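Local coordinates for phosphate transport system protein phoU (Streptococcus pneumoniae, PDB 2I0M) that probably takes part in the regulation of phosphate uptake, and is an all-helical homodimer of the PhoU family that binds zinc ions, at residues 15-20 with 136-141; 21-26 with 128-133; 43-48 with 99-104; 144-149 with 203-208. One frame throughout, in Å; residues are numbered along the deposited sequence.

Interaction 1: residues 15-20 with 136-141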
loop_
_atom_site.group_PDB
_atom_site.type_symbol
_atom_site.label_atom_id
_atom_site.label_comp_id
_atom_site.label_asym_id
_atom_site.label_seq_id
_atom_site.Cartn_x
_atom_site.Cartn_y
_atom_site.Cartn_z
ATOM N N SER A 15 14.731 -14.817 9.090
ATOM C CA SER A 15 15.128 -13.962 7.965
ATOM C C SER A 15 14.193 -12.765 7.831
ATOM O O SER A 15 14.648 -11.635 7.667
ATOM C CB SER A 15 15.122 -14.743 6.643
ATOM O OG SER A 15 16.176 -15.687 6.595
ATOM N N PHE A 16 12.891 -13.036 7.906
ATOM C CA PHE A 16 11.836 -12.030 7.793
ATOM C C PHE A 16 11.842 -11.010 8.950
ATOM O O PHE A 16 11.740 -9.807 8.717
ATOM C CB PHE A 16 10.477 -12.741 7.643
ATOM C CG PHE A 16 9.294 -11.837 7.821
ATOM C CD1 PHE A 16 8.623 -11.792 9.039
ATOM C CD2 PHE A 16 8.858 -11.013 6.768
ATOM C CE1 PHE A 16 7.549 -10.951 9.212
ATOM C CE2 PHE A 16 7.782 -10.153 6.941
ATOM C CZ PHE A 16 7.112 -10.127 8.155
ATOM N N LEU A 17 11.980 -11.487 10.188
ATOM C CA LEU A 17 12.149 -10.590 11.349
ATOM C C LEU A 17 13.416 -9.724 11.263
ATOM O O LEU A 17 13.377 -8.528 11.600
ATOM C CB LEU A 17 12.113 -11.365 12.682
ATOM C CG LEU A 17 10.856 -12.214 12.911
ATOM C CD1 LEU A 17 11.000 -12.974 14.208
ATOM C CD2 LEU A 17 9.603 -11.385 12.928
ATOM N N GLY A 18 14.518 -10.334 10.806
ATOM C CA GLY A 18 15.749 -9.607 10.453
ATOM C C GLY A 18 15.461 -8.442 9.511
ATOM O O GLY A 18 15.857 -7.311 9.782
ATOM N N LEU A 19 14.736 -8.708 8.423
ATOM C CA LEU A 19 14.318 -7.658 7.509
ATOM C C LEU A 19 13.493 -6.590 8.219
ATOM O O LEU A 19 13.711 -5.409 8.007
ATOM C CB LEU A 19 13.489 -8.230 6.356
ATOM C CG LEU A 19 13.776 -7.831 4.903
ATOM C CD1 LEU A 19 12.499 -7.919 3.992
ATOM C CD2 LEU A 19 14.540 -6.484 4.723
ATOM N N GLY A 20 12.526 -7.025 9.033
ATOM C CA GLY A 20 11.651 -6.120 9.780
ATOM C C GLY A 20 12.377 -5.290 10.822
ATOM O O GLY A 20 12.047 -4.124 11.031
ATOM N N ALA A 136 5.183 -9.694 18.341
ATOM C CA ALA A 136 3.946 -10.464 18.182
ATOM C C ALA A 136 4.001 -11.529 17.072
ATOM O O ALA A 136 3.377 -12.569 17.190
ATOM C CB ALA A 136 2.766 -9.526 17.936
ATOM N N PHE A 137 4.752 -11.270 16.003
ATOM C CA PHE A 137 4.691 -12.104 14.798
ATOM C C PHE A 137 5.029 -13.602 15.029
ATOM O O PHE A 137 4.268 -14.461 14.590
ATOM C CB PHE A 137 5.526 -11.479 13.667
ATOM C CG PHE A 137 5.254 -12.059 12.323
ATOM C CD1 PHE A 137 4.522 -11.340 11.378
ATOM C CD2 PHE A 137 5.747 -13.324 11.969
ATOM C CE1 PHE A 137 4.250 -11.884 10.100
ATOM C CE2 PHE A 137 5.468 -13.881 10.691
ATOM C CZ PHE A 137 4.723 -13.150 9.762
ATOM N N PRO A 138 6.162 -13.918 15.702
ATOM C CA PRO A 138 6.524 -15.329 16.019
ATOM C C PRO A 138 5.482 -16.097 16.842
ATOM O O PRO A 138 5.449 -17.330 16.799
ATOM C CB PRO A 138 7.822 -15.204 16.845
ATOM C CG PRO A 138 8.351 -13.884 16.552
ATOM C CD PRO A 138 7.193 -12.979 16.176
ATOM N N LEU A 139 4.659 -15.368 17.593
ATOM C CA LEU A 139 3.573 -15.963 18.366
ATOM C C LEU A 139 2.415 -16.416 17.491
ATOM O O LEU A 139 1.699 -17.343 17.843
ATOM C CB LEU A 139 3.097 -15.016 19.471
ATOM C CG LEU A 139 4.168 -14.749 20.540
ATOM C CD1 LEU A 139 3.862 -13.500 21.332
ATOM C CD2 LEU A 139 4.369 -15.946 21.480
ATOM N N HIS A 140 2.258 -15.796 16.329
ATOM C CA HIS A 140 1.147 -16.120 15.420
ATOM C C HIS A 140 -0.241 -15.889 16.066
ATOM O O HIS A 140 -1.237 -16.467 15.639
ATOM C CB HIS A 140 1.267 -17.564 14.891
ATOM C CG HIS A 140 2.592 -17.886 14.267
ATOM N ND1 HIS A 140 3.342 -16.955 13.576
ATOM C CD2 HIS A 140 3.287 -19.049 14.208
ATOM C CE1 HIS A 140 4.450 -17.528 13.137
ATOM N NE2 HIS A 140 4.439 -18.798 13.503
ATOM N N GLN A 141 -0.275 -15.029 17.084
ATOM C CA GLN A 141 -1.469 -14.643 17.842
ATOM C C GLN A 141 -2.318 -13.613 17.057
ATOM O O GLN A 141 -1.958 -12.426 17.013
ATOM C CB GLN A 141 -0.995 -13.965 19.133
ATOM C CG GLN A 141 -1.702 -14.365 20.396
ATOM C CD GLN A 141 -1.000 -15.493 21.111
ATOM O OE1 GLN A 141 -0.434 -15.297 22.193
ATOM N NE2 GLN A 141 -1.024 -16.680 20.518
#

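Interaction 2: residues 21-26 with 128-133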
loop_
_atom_site.group_PDB
_atom_site.type_symbol
_atom_site.label_atom_id
_atom_site.label_comp_id
_atom_site.label_asym_id
_atom_site.label_seq_id
_atom_site.Cartn_x
_atom_site.Cartn_y
_atom_site.Cartn_z
ATOM N N GLN A 21 13.351 -5.895 11.500
ATOM C CA GLN A 21 14.253 -5.157 12.379
ATOM C C GLN A 21 15.085 -4.125 11.594
ATOM O O GLN A 21 15.277 -3.006 12.044
ATOM C CB GLN A 21 15.156 -6.140 13.119
ATOM C CG GLN A 21 16.014 -5.518 14.186
ATOM C CD GLN A 21 15.198 -4.858 15.295
ATOM O OE1 GLN A 21 15.594 -3.801 15.814
ATOM N NE2 GLN A 21 14.068 -5.476 15.674
ATOM N N LEU A 22 15.566 -4.500 10.415
ATOM C CA LEU A 22 16.239 -3.546 9.548
ATOM C C LEU A 22 15.322 -2.358 9.203
ATOM O O LEU A 22 15.753 -1.211 9.321
ATOM C CB LEU A 22 16.806 -4.215 8.286
ATOM C CG LEU A 22 17.576 -3.314 7.302
ATOM C CD1 LEU A 22 18.749 -2.610 7.991
ATOM C CD2 LEU A 22 18.057 -4.093 6.067
ATOM N N VAL A 23 14.068 -2.613 8.804
ATOM C CA VAL A 23 13.159 -1.475 8.523
ATOM C C VAL A 23 12.736 -0.663 9.748
ATOM O O VAL A 23 12.437 0.516 9.606
ATOM C CB VAL A 23 11.978 -1.742 7.488
ATOM C CG1 VAL A 23 11.905 -3.176 7.023
ATOM C CG2 VAL A 23 10.634 -1.213 7.957
ATOM N N LEU A 24 12.739 -1.282 10.932
ATOM C CA LEU A 24 12.483 -0.550 12.182
ATOM C C LEU A 24 13.629 0.407 12.487
ATOM O O LEU A 24 13.398 1.564 12.816
ATOM C CB LEU A 24 12.215 -1.488 13.370
ATOM C CG LEU A 24 11.898 -0.803 14.711
ATOM C CD1 LEU A 24 10.655 0.082 14.695
ATOM C CD2 LEU A 24 11.802 -1.816 15.856
ATOM N N GLU A 25 14.858 -0.081 12.357
ATOM C CA GLU A 25 16.039 0.756 12.477
ATOM C C GLU A 25 16.057 1.940 11.515
ATOM O O GLU A 25 16.348 3.066 11.925
ATOM C CB GLU A 25 17.308 -0.080 12.312
ATOM C CG GLU A 25 17.589 -0.961 13.526
ATOM C CD GLU A 25 18.696 -1.980 13.284
ATOM O OE1 GLU A 25 19.199 -2.081 12.131
ATOM O OE2 GLU A 25 19.057 -2.690 14.254
ATOM N N THR A 26 15.755 1.703 10.244
ATOM C CA THR A 26 15.818 2.802 9.263
ATOM C C THR A 26 14.686 3.814 9.443
ATOM O O THR A 26 14.870 4.988 9.160
ATOM C CB THR A 26 16.013 2.351 7.772
ATOM O OG1 THR A 26 14.990 2.922 6.950
ATOM C CG2 THR A 26 16.006 0.862 7.619
ATOM N N SER A 128 6.375 2.177 17.391
ATOM C CA SER A 128 6.055 1.195 18.409
ATOM C C SER A 128 5.120 0.128 17.855
ATOM O O SER A 128 5.190 -1.022 18.261
ATOM C CB SER A 128 5.518 1.841 19.687
ATOM O OG SER A 128 4.165 2.191 19.552
ATOM N N MET A 129 4.282 0.513 16.902
ATOM C CA MET A 129 3.445 -0.424 16.148
ATOM C C MET A 129 4.302 -1.495 15.472
ATOM O O MET A 129 3.975 -2.683 15.558
ATOM C CB MET A 129 2.589 0.312 15.110
ATOM C CG MET A 129 1.233 0.877 15.613
ATOM S SD MET A 129 0.415 1.971 14.369
ATOM C CE MET A 129 -0.201 0.742 13.235
ATOM N N LEU A 130 5.398 -1.095 14.813
ATOM C CA LEU A 130 6.273 -2.072 14.164
ATOM C C LEU A 130 7.019 -2.933 15.181
ATOM O O LEU A 130 7.145 -4.143 14.991
ATOM C CB LEU A 130 7.274 -1.393 13.232
ATOM C CG LEU A 130 8.205 -2.314 12.441
ATOM C CD1 LEU A 130 7.386 -3.342 11.609
ATOM C CD2 LEU A 130 9.115 -1.509 11.527
ATOM N N ALA A 131 7.520 -2.314 16.246
ATOM C CA ALA A 131 8.253 -3.034 17.290
ATOM C C ALA A 131 7.349 -4.068 17.964
ATOM O O ALA A 131 7.764 -5.198 18.230
ATOM C CB ALA A 131 8.815 -2.061 18.311
ATOM N N ASP A 132 6.116 -3.667 18.246
ATOM C CA ASP A 132 5.091 -4.596 18.740
ATOM C C ASP A 132 4.836 -5.750 17.762
ATOM O O ASP A 132 4.851 -6.910 18.154
ATOM C CB ASP A 132 3.785 -3.855 19.049
ATOM C CG ASP A 132 3.897 -2.945 20.285
ATOM O OD1 ASP A 132 4.897 -3.001 21.038
ATOM O OD2 ASP A 132 2.960 -2.152 20.502
ATOM N N LEU A 133 4.671 -5.422 16.487
ATOM C CA LEU A 133 4.447 -6.422 15.448
ATOM C C LEU A 133 5.571 -7.454 15.402
ATOM O O LEU A 133 5.306 -8.647 15.377
ATOM C CB LEU A 133 4.259 -5.762 14.077
ATOM C CG LEU A 133 4.121 -6.706 12.864
ATOM C CD1 LEU A 133 2.885 -7.630 13.001
ATOM C CD2 LEU A 133 4.068 -5.946 11.552
#

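Interaction 3: residues 43-48 with 99-104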
loop_
_atom_site.group_PDB
_atom_site.type_symbol
_atom_site.label_atom_id
_atom_site.label_comp_id
_atom_site.label_asym_id
_atom_site.label_seq_id
_atom_site.Cartn_x
_atom_site.Cartn_y
_atom_site.Cartn_z
ATOM N N GLU A 43 20.890 11.061 3.519
ATOM C CA GLU A 43 21.542 10.543 2.311
ATOM C C GLU A 43 21.969 9.084 2.428
ATOM O O GLU A 43 21.870 8.331 1.469
ATOM C CB GLU A 43 22.760 11.402 1.921
ATOM C CG GLU A 43 22.587 12.192 0.637
ATOM C CD GLU A 43 23.837 12.166 -0.245
ATOM O OE1 GLU A 43 24.470 11.090 -0.359
ATOM O OE2 GLU A 43 24.183 13.214 -0.841
ATOM N N LEU A 44 22.473 8.703 3.601
ATOM C CA LEU A 44 22.857 7.317 3.869
ATOM C C LEU A 44 21.626 6.406 3.895
ATOM O O LEU A 44 21.684 5.265 3.431
ATOM C CB LEU A 44 23.676 7.199 5.168
ATOM C CG LEU A 44 24.935 8.081 5.334
ATOM C CD1 LEU A 44 25.478 8.034 6.761
ATOM C CD2 LEU A 44 26.059 7.774 4.313
ATOM N N ILE A 45 20.504 6.916 4.400
ATOM C CA ILE A 45 19.236 6.167 4.357
ATOM C C ILE A 45 18.798 5.906 2.912
ATOM O O ILE A 45 18.333 4.804 2.576
ATOM C CB ILE A 45 18.090 6.920 5.075
ATOM C CG1 ILE A 45 18.327 6.941 6.587
ATOM C CG2 ILE A 45 16.715 6.309 4.711
ATOM C CD1 ILE A 45 17.733 8.147 7.280
ATOM N N ILE A 46 18.914 6.932 2.077
ATOM C CA ILE A 46 18.481 6.848 0.697
ATOM C C ILE A 46 19.323 5.800 -0.042
ATOM O O ILE A 46 18.787 4.943 -0.737
ATOM C CB ILE A 46 18.527 8.237 0.021
ATOM C CG1 ILE A 46 17.521 9.175 0.701
ATOM C CG2 ILE A 46 18.266 8.140 -1.491
ATOM C CD1 ILE A 46 17.776 10.651 0.432
ATOM N N ASN A 47 20.635 5.855 0.153
ATOM C CA ASN A 47 21.550 4.913 -0.478
ATOM C C ASN A 47 21.495 3.465 0.046
ATOM O O ASN A 47 21.870 2.531 -0.670
ATOM C CB ASN A 47 22.970 5.473 -0.452
ATOM C CG ASN A 47 23.113 6.715 -1.329
ATOM O OD1 ASN A 47 22.580 6.764 -2.441
ATOM N ND2 ASN A 47 23.820 7.731 -0.827
ATOM N N LYS A 48 21.018 3.275 1.278
ATOM C CA LYS A 48 20.907 1.932 1.845
ATOM C C LYS A 48 19.573 1.249 1.569
ATOM O O LYS A 48 19.406 0.069 1.892
ATOM C CB LYS A 48 21.185 1.932 3.346
ATOM C CG LYS A 48 22.675 1.971 3.684
ATOM C CD LYS A 48 22.978 1.313 5.027
ATOM C CE LYS A 48 22.421 2.109 6.203
ATOM N NZ LYS A 48 23.425 2.170 7.325
ATOM N N GLY A 99 11.665 7.930 1.645
ATOM C CA GLY A 99 10.885 9.080 1.192
ATOM C C GLY A 99 10.957 10.244 2.161
ATOM O O GLY A 99 11.139 11.378 1.741
ATOM N N ILE A 100 10.844 9.949 3.458
ATOM C CA ILE A 100 11.011 10.940 4.536
ATOM C C ILE A 100 12.431 11.534 4.547
ATOM O O ILE A 100 12.625 12.740 4.752
ATOM C CB ILE A 100 10.695 10.329 5.921
ATOM C CG1 ILE A 100 9.213 9.992 6.039
ATOM C CG2 ILE A 100 11.094 11.285 7.047
ATOM C CD1 ILE A 100 8.756 9.561 7.462
ATOM N N ALA A 101 13.415 10.675 4.320
ATOM C CA ALA A 101 14.790 11.117 4.197
ATOM C C ALA A 101 14.964 12.074 3.021
ATOM O O ALA A 101 15.682 13.053 3.149
ATOM C CB ALA A 101 15.738 9.916 4.088
ATOM N N LYS A 102 14.292 11.811 1.896
ATOM C CA LYS A 102 14.326 12.725 0.741
ATOM C C LYS A 102 13.676 14.078 1.036
ATOM O O LYS A 102 14.192 15.114 0.631
ATOM C CB LYS A 102 13.676 12.103 -0.496
ATOM C CG LYS A 102 14.281 10.784 -0.930
ATOM C CD LYS A 102 13.671 10.318 -2.237
ATOM C CE LYS A 102 14.082 8.894 -2.559
ATOM N NZ LYS A 102 13.828 8.580 -3.990
ATOM N N ALA A 103 12.547 14.063 1.740
ATOM C CA ALA A 103 11.886 15.301 2.149
ATOM C C ALA A 103 12.766 16.148 3.088
ATOM O O ALA A 103 12.678 17.370 3.075
ATOM C CB ALA A 103 10.539 15.001 2.791
ATOM N N VAL A 104 13.605 15.490 3.891
ATOM C CA VAL A 104 14.537 16.167 4.795
ATOM C C VAL A 104 15.597 16.947 4.016
ATOM O O VAL A 104 16.086 17.968 4.490
ATOM C CB VAL A 104 15.196 15.172 5.805
ATOM C CG1 VAL A 104 16.396 15.808 6.526
ATOM C CG2 VAL A 104 14.163 14.664 6.817
#

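Interaction 4: residues 144-149 with 203-208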
loop_
_atom_site.group_PDB
_atom_site.type_symbol
_atom_site.label_atom_id
_atom_site.label_comp_id
_atom_site.label_asym_id
_atom_site.label_seq_id
_atom_site.Cartn_x
_atom_site.Cartn_y
_atom_site.Cartn_z
ATOM N N LYS A 144 -3.116 -10.226 19.207
ATOM C CA LYS A 144 -2.082 -9.203 19.300
ATOM C C LYS A 144 -1.970 -8.447 17.957
ATOM O O LYS A 144 -1.870 -7.223 17.953
ATOM C CB LYS A 144 -0.726 -9.768 19.782
ATOM C CG LYS A 144 -0.825 -10.760 20.954
ATOM C CD LYS A 144 0.328 -10.630 21.973
ATOM C CE LYS A 144 1.701 -10.798 21.309
ATOM N NZ LYS A 144 2.828 -10.239 22.147
ATOM N N ALA A 145 -2.039 -9.166 16.833
ATOM C CA ALA A 145 -2.066 -8.529 15.507
ATOM C C ALA A 145 -3.192 -7.510 15.395
ATOM O O ALA A 145 -2.958 -6.371 15.015
ATOM C CB ALA A 145 -2.179 -9.570 14.394
ATOM N N ILE A 146 -4.408 -7.934 15.744
ATOM C CA ILE A 146 -5.610 -7.099 15.670
ATOM C C ILE A 146 -5.504 -5.834 16.536
ATOM O O ILE A 146 -5.850 -4.737 16.073
ATOM C CB ILE A 146 -6.875 -7.905 16.043
ATOM C CG1 ILE A 146 -7.176 -8.946 14.959
ATOM C CG2 ILE A 146 -8.076 -6.978 16.275
ATOM C CD1 ILE A 146 -8.222 -9.974 15.348
ATOM N N SER A 147 -5.029 -5.983 17.777
ATOM C CA SER A 147 -4.820 -4.827 18.642
ATOM C C SER A 147 -3.789 -3.832 18.059
ATOM O O SER A 147 -4.001 -2.617 18.128
ATOM C CB SER A 147 -4.476 -5.247 20.077
ATOM O OG SER A 147 -3.235 -5.932 20.110
ATOM N N ILE A 148 -2.713 -4.338 17.451
ATOM C CA ILE A 148 -1.742 -3.473 16.751
ATOM C C ILE A 148 -2.352 -2.703 15.569
ATOM O O ILE A 148 -2.151 -1.482 15.446
ATOM C CB ILE A 148 -0.489 -4.257 16.289
ATOM C CG1 ILE A 148 0.295 -4.775 17.512
ATOM C CG2 ILE A 148 0.412 -3.387 15.376
ATOM C CD1 ILE A 148 1.231 -5.907 17.188
ATOM N N ALA A 149 -3.094 -3.417 14.716
ATOM C CA ALA A 149 -3.773 -2.826 13.557
ATOM C C ALA A 149 -4.682 -1.679 13.965
ATOM O O ALA A 149 -4.757 -0.678 13.258
ATOM C CB ALA A 149 -4.576 -3.884 12.778
ATOM N N ARG A 203 -2.615 -10.302 7.577
ATOM C CA ARG A 203 -1.941 -11.522 7.122
ATOM C C ARG A 203 -1.731 -12.506 8.276
ATOM O O ARG A 203 -1.827 -13.719 8.104
ATOM C CB ARG A 203 -0.577 -11.149 6.514
ATOM C CG ARG A 203 -0.010 -12.155 5.548
ATOM C CD ARG A 203 -0.563 -11.977 4.116
ATOM N NE ARG A 203 -1.513 -13.034 3.794
ATOM C CZ ARG A 203 -1.991 -13.301 2.584
ATOM N NH1 ARG A 203 -1.609 -12.598 1.525
ATOM N NH2 ARG A 203 -2.856 -14.298 2.447
ATOM N N LEU A 204 -1.429 -11.960 9.447
ATOM C CA LEU A 204 -1.282 -12.753 10.667
ATOM C C LEU A 204 -2.633 -13.351 11.092
ATOM O O LEU A 204 -2.695 -14.512 11.520
ATOM C CB LEU A 204 -0.680 -11.880 11.772
ATOM C CG LEU A 204 0.384 -12.355 12.770
ATOM C CD1 LEU A 204 1.228 -13.515 12.241
ATOM C CD2 LEU A 204 1.282 -11.158 13.185
ATOM N N VAL A 205 -3.720 -12.589 10.945
ATOM C CA VAL A 205 -5.030 -13.147 11.315
ATOM C C VAL A 205 -5.420 -14.267 10.344
ATOM O O VAL A 205 -5.911 -15.304 10.774
ATOM C CB VAL A 205 -6.154 -12.068 11.610
ATOM C CG1 VAL A 205 -6.300 -11.103 10.487
ATOM C CG2 VAL A 205 -7.519 -12.727 11.885
ATOM N N TYR A 206 -5.141 -14.057 9.053
ATOM C CA TYR A 206 -5.302 -15.062 8.003
ATOM C C TYR A 206 -4.518 -16.345 8.286
ATOM O O TYR A 206 -4.952 -17.442 7.942
ATOM C CB TYR A 206 -4.882 -14.468 6.649
ATOM C CG TYR A 206 -4.338 -15.467 5.657
ATOM C CD1 TYR A 206 -5.180 -16.109 4.737
ATOM C CD2 TYR A 206 -2.979 -15.764 5.631
ATOM C CE1 TYR A 206 -4.664 -17.038 3.811
ATOM C CE2 TYR A 206 -2.456 -16.677 4.731
ATOM C CZ TYR A 206 -3.292 -17.302 3.820
ATOM O OH TYR A 206 -2.737 -18.208 2.941
ATOM N N LEU A 207 -3.353 -16.196 8.900
ATOM C CA LEU A 207 -2.504 -17.335 9.215
ATOM C C LEU A 207 -3.151 -18.235 10.291
ATOM O O LEU A 207 -3.186 -19.459 10.159
ATOM C CB LEU A 207 -1.104 -16.837 9.605
ATOM C CG LEU A 207 -0.001 -17.792 10.065
ATOM C CD1 LEU A 207 0.218 -18.950 9.089
ATOM C CD2 LEU A 207 1.281 -17.020 10.304
ATOM N N GLU A 208 -3.699 -17.630 11.335
ATOM C CA GLU A 208 -4.364 -18.398 12.371
ATOM C C GLU A 208 -5.746 -18.863 11.939
ATOM O O GLU A 208 -6.182 -19.954 12.287
ATOM C CB GLU A 208 -4.458 -17.600 13.669
ATOM C CG GLU A 208 -5.062 -18.434 14.813
ATOM C CD GLU A 208 -4.541 -18.069 16.182
ATOM O OE1 GLU A 208 -4.195 -16.902 16.410
ATOM O OE2 GLU A 208 -4.490 -18.966 17.044
#

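Interaction 1: residues 15-20 with 136-141
Phe137, in the turn that follows helix 117-136, meets Phe16 and Leu17 of helix 5-35. Near the backbone, Phe137 CB lies 4.1 Å from Leu17 CD2, the methyl that the leucine extends towards it. At the start of the ring, Phe137 CG has Phe16 CE1 at 4.0 Å. Along one side of the ring, Phe137 CE1 is 3.5 Å from Phe16 CE1; at the tip, Phe137 CZ is 3.6 Å from the same Phe16 atom. One carbon therefore touches the whole ring: Phe16 CE1 sits above the centre of one face of Phe137. The two rings are tilted at 45°, with centroids 4.7 Å apart, an oblique aromatic pair. Both phenylalanines have CG anti to the backbone N (chi1 167° for Phe16 and -165° for Phe137), which directs the rings into the gap between the backbones.

Leu17 divides its two methyls between neighbours. While CD2 serves Phe137, Leu17 CD1 reaches Pro138 CG at 3.7 Å, on the partly exposed margin. Large flat rings suit the buried side, where they fill a wide gap without needing polar partners; the compact proline ring suits the turn, where it also offers an apolar surface. No hydrogen bond crosses between the segments.

Among its neighbours, Phe16 also packs on Ile83, Ser86 and Leu90 of helix 74-105, while Phe137 and Pro138 touch Glu13 one turn earlier on helix 5-35. The contact thus docks the turn between helices 117-136 and 142-150 against the side of helix 5-35.

Interaction 2: residues 21-26 with 128-133
Leu24 and Leu130 both carry CG anti to the backbone N, with chi1 of -178° and -177°, and this extends each side chain across the gap to slide past the other in the opposite direction. Leu130 CD2 reaches the base of its partner, 3.6 Å from both Leu24 CB and Leu24 CA. In return Leu24 CD1 comes back along Leu130, 4.0 Å from Leu130 CB. The second methyl, Leu24 CD2, turns to the small side chain of Ala131, whose CB lies at 3.9 Å. Val23 approaches Leu130 across its length rather than alongside, Val23 CG2 meeting Leu130 CD2 at 3.9 Å.

Branched leucines fit here: the two methyls of Leu24 meet Leu130 and Ala131 separately, while Leu130 CD2 reaches the Leu24 backbone. Alanine is short enough to let a leucine tip lie beside its helix. No hydrogen bond joins the segments; the grip is wholly apolar.

The helix axes pass 10.1 Å apart and run antiparallel, at 162°. Helix 74-105 borders the buried side, with Met93 touching both Val23 and Leu130, and helix 177-209 adds Phe193 and Ile197, so side chains from four helices come together around Leu130.

Interaction 3: residues 43-48 with 99-104
Ile45 and Ile46 of helix 39-66 close around Ala101 of helix 74-105, and the apolar contacts centre on its single methyl. Ala101 CB touches Ile45 CG2 at 3.8 Å and Ile46 CG1 at 3.9 Å. The two isoleucines share one first torsion (chi1 -70° and -64°), yet, facing Ala101 from successive positions on the helix, they offer it different branches, CG2 and CG1. A side chain as small as alanine suits this point, since the helix axes approach to 8.5 Å while crossing antiparallel at 144°.

A second kind of contact uses the hydrocarbon part of a charged residue. Ile46 continues outward until its CD1 lies 3.8 Å from Lys102 CG, the two chains crossing at a slant. Beyond CG the lysine is extended, carrying its ammonium group away from this apolar footing along an exposed flank.

Polar bonding between the segments is absent; the hydrogen bonds here belong to each helix, such as Ala103 N to Gly99 O. The neighbouring Ile100 and Ala103 are turned to helix 177-209, where Leu190 and Ile186 meet them.

Chemically, then, the pairing rests on shape and on the burial of hydrocarbon, graded from the enclosed Ile45 and Ala101 to the exposed lysine stem.

Interaction 4: residues 144-149 with 203-208
Ala145 of helix 142-150 and Leu204 of helix 177-209 make the close half of this contact. Ala145 CB rests 3.8 Å from Leu204 CB and 4.0 Å from Leu204 CD2, so it lies against the leucine's stem and one branch together. With a side chain of one carbon, Ala145 lets the two backbones come near, the CA atoms of Ala145 and Leu204 being 6.5 Å apart. Leu204 CD2 also packs on Phe137 and Leu133.

The other half is looser. Ile146 reaches across with its far end, yet its CD1 comes no nearer than 4.5 Å to Val205 CG2, and Ile146 is partly exposed. Further round the helix, exposed Ser147 folds back on its own backbone: Ser147 OG donates to Lys144 O at 2.9 Å, sharing that oxygen with Ile148 N, and both approach from the same face of the carbonyl plane. On the far side of helix 177-209, Arg203 forms a salt bridge to Glu60 of the second subunit.

This is ordinary apolar helix-helix packing within the all-helical PhoU fold, joining helix 142-150 to the C-terminal part of helix 177-209. Just beyond helix 142-150, Asp152 and Asp156 join Glu191 and Asp195 at a zinc site, carboxylates spaced four residues apart in the acidic motif of this family.

How the interactions relate
Interactions 1, 2 and 4 form one continuous patch. Interaction 1 passes into interaction 2 along helix 5-35, where Gly20 O lies 4.0 Å from Leu130 CD2. Leu204 of interaction 4 ties the others together: its CD2 is 3.7 Å from Phe137 CD1 of interaction 1 and 3.9 Å from Leu133 CD1 in the 128-133 segment. Interaction 3 stands apart, across the chain's centre from interactions 1 and 4; its nearest atoms are about 17 Å from interaction 4, though about 4 Å from interaction 2. The side chains of Leu17, Val23, Lys102 and Val205 lie about 9 to 11 Å from a zinc ion, and zinc ligands such as Glu91 and Asp152 lie outside these segments.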